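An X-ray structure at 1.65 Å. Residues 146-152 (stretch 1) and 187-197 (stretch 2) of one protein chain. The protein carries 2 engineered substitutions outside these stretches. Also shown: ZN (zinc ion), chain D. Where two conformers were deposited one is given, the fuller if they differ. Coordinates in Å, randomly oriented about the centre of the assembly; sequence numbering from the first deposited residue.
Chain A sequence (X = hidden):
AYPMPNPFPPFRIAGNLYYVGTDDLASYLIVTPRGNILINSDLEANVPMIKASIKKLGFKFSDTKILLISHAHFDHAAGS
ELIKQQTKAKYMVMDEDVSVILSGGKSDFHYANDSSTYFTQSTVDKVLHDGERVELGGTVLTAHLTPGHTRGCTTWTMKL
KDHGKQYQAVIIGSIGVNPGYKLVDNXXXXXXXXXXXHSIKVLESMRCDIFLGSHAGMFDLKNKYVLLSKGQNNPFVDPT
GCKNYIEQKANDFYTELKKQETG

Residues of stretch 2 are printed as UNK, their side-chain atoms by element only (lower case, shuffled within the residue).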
# COMPACT_ATOMS: atom_id res chain seq x y z
N THR A 146 -9.61 3.78 3.54
CA THR A 146 -9.05 4.67 4.53
C THR A 146 -8.63 5.93 3.80
O THR A 146 -7.45 6.14 3.52
CB THR A 146 -7.89 4.00 5.28
OG1 THR A 146 -6.87 3.57 4.39
CG2 THR A 146 -8.41 2.83 6.10
N PRO A 147 -9.61 6.78 3.44
CA PRO A 147 -9.36 7.91 2.55
C PRO A 147 -8.75 9.12 3.25
O PRO A 147 -8.66 9.19 4.49
CB PRO A 147 -10.76 8.21 2.04
CG PRO A 147 -11.65 7.93 3.23
CD PRO A 147 -11.01 6.72 3.88
N GLY A 148 -8.33 10.07 2.42
CA GLY A 148 -7.72 11.33 2.86
C GLY A 148 -6.43 11.59 2.10
O GLY A 148 -6.33 12.55 1.32
N HIS A 149 -5.45 10.69 2.28
CA HIS A 149 -4.19 10.76 1.56
C HIS A 149 -4.43 10.72 0.05
O HIS A 149 -3.79 11.46 -0.71
CB HIS A 149 -3.21 9.68 2.05
CG HIS A 149 -1.90 9.77 1.37
ND1 HIS A 149 -0.90 10.64 1.76
CD2 HIS A 149 -1.44 9.12 0.27
CE1 HIS A 149 0.14 10.51 0.93
NE2 HIS A 149 -0.18 9.58 0.00
N THR A 150 -5.29 9.79 -0.38
CA THR A 150 -5.96 9.84 -1.67
C THR A 150 -7.43 9.55 -1.42
O THR A 150 -7.83 9.12 -0.34
CB THR A 150 -5.39 8.85 -2.70
OG1 THR A 150 -5.76 7.53 -2.30
CG2 THR A 150 -3.90 8.97 -2.90
N ARG A 151 -8.26 9.85 -2.42
CA ARG A 151 -9.70 9.66 -2.24
C ARG A 151 -10.02 8.19 -1.98
O ARG A 151 -10.98 7.89 -1.26
CB ARG A 151 -10.44 10.09 -3.51
CG ARG A 151 -10.28 11.55 -3.88
CD ARG A 151 -10.98 11.80 -5.20
NE ARG A 151 -10.94 13.17 -5.68
CZ ARG A 151 -11.76 14.14 -5.30
NH1 ARG A 151 -12.66 13.93 -4.35
NH2 ARG A 151 -11.65 15.34 -5.88
N GLY A 152 -9.24 7.28 -2.59
CA GLY A 152 -9.51 5.85 -2.52
C GLY A 152 -8.41 5.04 -1.84
O GLY A 152 -8.34 3.84 -2.05
N UNK A 187 -11.00 23.01 -2.29
CA UNK A 187 -11.87 23.31 -3.44
C UNK A 187 -12.20 22.06 -4.26
O UNK A 187 -13.34 21.95 -4.76
c UNK A 187 -11.02 25.71 -3.53
c UNK A 187 -11.20 24.39 -4.30
c UNK A 187 -11.90 24.58 -5.64
c UNK A 187 -12.31 26.43 -3.20
N UNK A 188 -11.23 21.14 -4.42
CA UNK A 188 -11.44 19.98 -5.30
C UNK A 188 -11.94 18.76 -4.52
O UNK A 188 -12.59 17.88 -5.09
c UNK A 188 -9.73 20.80 -6.97
c UNK A 188 -10.16 19.66 -6.06
o UNK A 188 -9.13 19.38 -5.10
N UNK A 189 -11.60 18.68 -3.23
CA UNK A 189 -11.87 17.51 -2.37
C UNK A 189 -12.40 18.01 -1.03
O UNK A 189 -11.72 17.96 -0.02
c UNK A 189 -9.36 14.82 -1.18
c UNK A 189 -11.73 14.75 -1.07
c UNK A 189 -10.58 15.40 -1.48
c UNK A 189 -9.28 13.61 -0.51
c UNK A 189 -11.68 13.56 -0.36
o UNK A 189 -10.35 11.80 0.60
c UNK A 189 -10.44 13.00 -0.06
c UNK A 189 -10.57 16.71 -2.24
N UNK A 190 -13.64 18.55 -0.99
CA UNK A 190 -14.13 19.18 0.23
C UNK A 190 -14.16 18.28 1.47
O UNK A 190 -14.01 18.78 2.60
c UNK A 190 -15.56 19.60 -0.14
c UNK A 190 -14.55 18.69 -2.13
c UNK A 190 -15.53 19.72 -1.64
N UNK A 191 -14.34 16.97 1.26
CA UNK A 191 -14.47 16.05 2.42
C UNK A 191 -13.10 15.52 2.87
O UNK A 191 -13.04 14.57 3.67
c UNK A 191 -15.39 14.89 2.06
c UNK A 191 -17.81 14.18 1.70
c UNK A 191 -16.84 15.31 1.88
c UNK A 191 -19.24 14.69 1.65
n UNK A 191 -20.20 13.59 1.43
N UNK A 192 -11.99 16.12 2.40
CA UNK A 192 -10.66 15.59 2.72
C UNK A 192 -10.50 15.41 4.24
O UNK A 192 -10.03 14.34 4.65
c UNK A 192 -8.14 15.82 2.38
c UNK A 192 -9.52 16.45 2.12
c UNK A 192 -7.03 16.49 1.64
c UNK A 192 -9.59 17.91 2.56
N UNK A 193 -10.80 16.42 5.06
CA UNK A 193 -10.58 16.32 6.52
C UNK A 193 -11.55 15.29 7.13
O UNK A 193 -11.16 14.49 7.99
c UNK A 193 -10.67 17.67 7.19
N UNK A 194 -12.80 15.26 6.67
CA UNK A 194 -13.76 14.27 7.18
C UNK A 194 -13.26 12.86 6.87
O UNK A 194 -13.43 11.93 7.68
o UNK A 194 -17.88 15.32 6.19
o UNK A 194 -17.13 17.31 5.64
c UNK A 194 -15.14 14.53 6.56
c UNK A 194 -17.01 16.20 6.21
c UNK A 194 -15.71 15.89 6.94
N UNK A 195 -12.65 12.70 5.69
CA UNK A 195 -12.11 11.42 5.24
C UNK A 195 -10.94 10.96 6.13
O UNK A 195 -10.92 9.80 6.57
o UNK A 195 -14.08 11.10 3.30
c UNK A 195 -12.91 11.22 2.82
c UNK A 195 -11.74 11.49 3.75
o UNK A 195 -12.67 11.15 1.60
N UNK A 196 -9.98 11.85 6.39
CA UNK A 196 -8.88 11.52 7.31
C UNK A 196 -9.44 11.11 8.68
O UNK A 196 -8.93 10.15 9.30
c UNK A 196 -6.83 12.84 6.44
c UNK A 196 -5.68 12.07 6.50
c UNK A 196 -7.92 12.70 7.48
c UNK A 196 -4.74 13.17 4.59
c UNK A 196 -5.89 13.94 4.50
o UNK A 196 -3.71 13.33 3.69
c UNK A 196 -4.64 12.23 5.59
c UNK A 196 -6.90 13.80 5.45
N UNK A 197 -10.45 11.83 9.15
CA UNK A 197 -11.02 11.53 10.48
C UNK A 197 -11.66 10.14 10.49
O UNK A 197 -11.50 9.38 11.45
c UNK A 197 -11.31 13.96 11.17
c UNK A 197 -12.25 15.13 11.34
n UNK A 197 -12.52 17.58 11.49
c UNK A 197 -11.54 16.47 11.32
c UNK A 197 -12.00 12.63 10.90
ZN ZN D . 0.90 8.93 -1.66
O HOH W 1 -13.07 9.67 -0.69
O HOH W 2 2.81 8.51 -1.85

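Position 187 carries four carbons, forked at the first, with one arm two carbons long; it is Ile 187, exposed and out of reach of stretch 1. At position 188 one carbon bears an oxygen and a carbon, which makes it Thr 188. Its backbone matters most here: the carbonyl O accepts a hydrogen bond from Arg 151 NH2 at 2.8 Å, near the plane of the guanidinium, where an N-H can point straight at it.

Position 189 has one carbon and then a six-carbon ring bearing an oxygen, and its CB points toward stretch 1: Tyr 189. A flat ring suits the place because Arg 151 lies along its face, with CG 4.1 Å from the centroid of the Tyr 189 ring in a CH-pi contact. The hydroxyl ends near Pro 147 and Gly 148; Gly 148 N is 3.2 Å from Tyr 189 OH, but the angle is too poor for a hydrogen bond.

At position 190 three carbons close a ring onto the backbone nitrogen, so it is Pro 190. Its phi of -59° fits the type I turn that begins at Tyr 189 and ends at position 192. Position 191, four carbons in a row ending in nitrogen, is Lys 191; it occupies the N-cap position, and its long chain leads away from stretch 1.

Position 192 shows four carbons forked at the first, one arm two carbons long: Ile 192. It opens the helix, and its buried CG1 comes within 3.9 Å of Gly 148 O. Position 193 has a single carbon, Ala 193, directed away. Position 194, three carbons with two oxygens on the third, is Glu 194, exposed and out of reach.

Position 195 has two carbons, the second carrying two oxygens: Asp 195. Its short acid accepts a hydrogen bond from Tyr 189 OH at OD2 (2.6 Å), and the same OD2 receives one from a water, 2.8 Å away, that also donates to Arg 151 O.

Position 196 is one carbon and a six-carbon ring bearing an oxygen, Tyr 196. Gly 148 CA sits 3.7 Å from the centroid of its ring, over the face. An ideal CB on Gly 148 would fall 2.7 Å from Tyr 196 CG, a clash. Position 197, four carbons ending in nitrogen, is Lys 197, turned away.

The contact thus works by packing: Tyr 196 covers Gly 148, Tyr 189 lies against Arg 151, and one direct hydrogen bond and one water bridge add polar links. Next to this glycine, His 149 binds zinc through NE2 at 2.1 Å from ZN.

Stretch 2, residues 187-197: ITYPKIAEDYK
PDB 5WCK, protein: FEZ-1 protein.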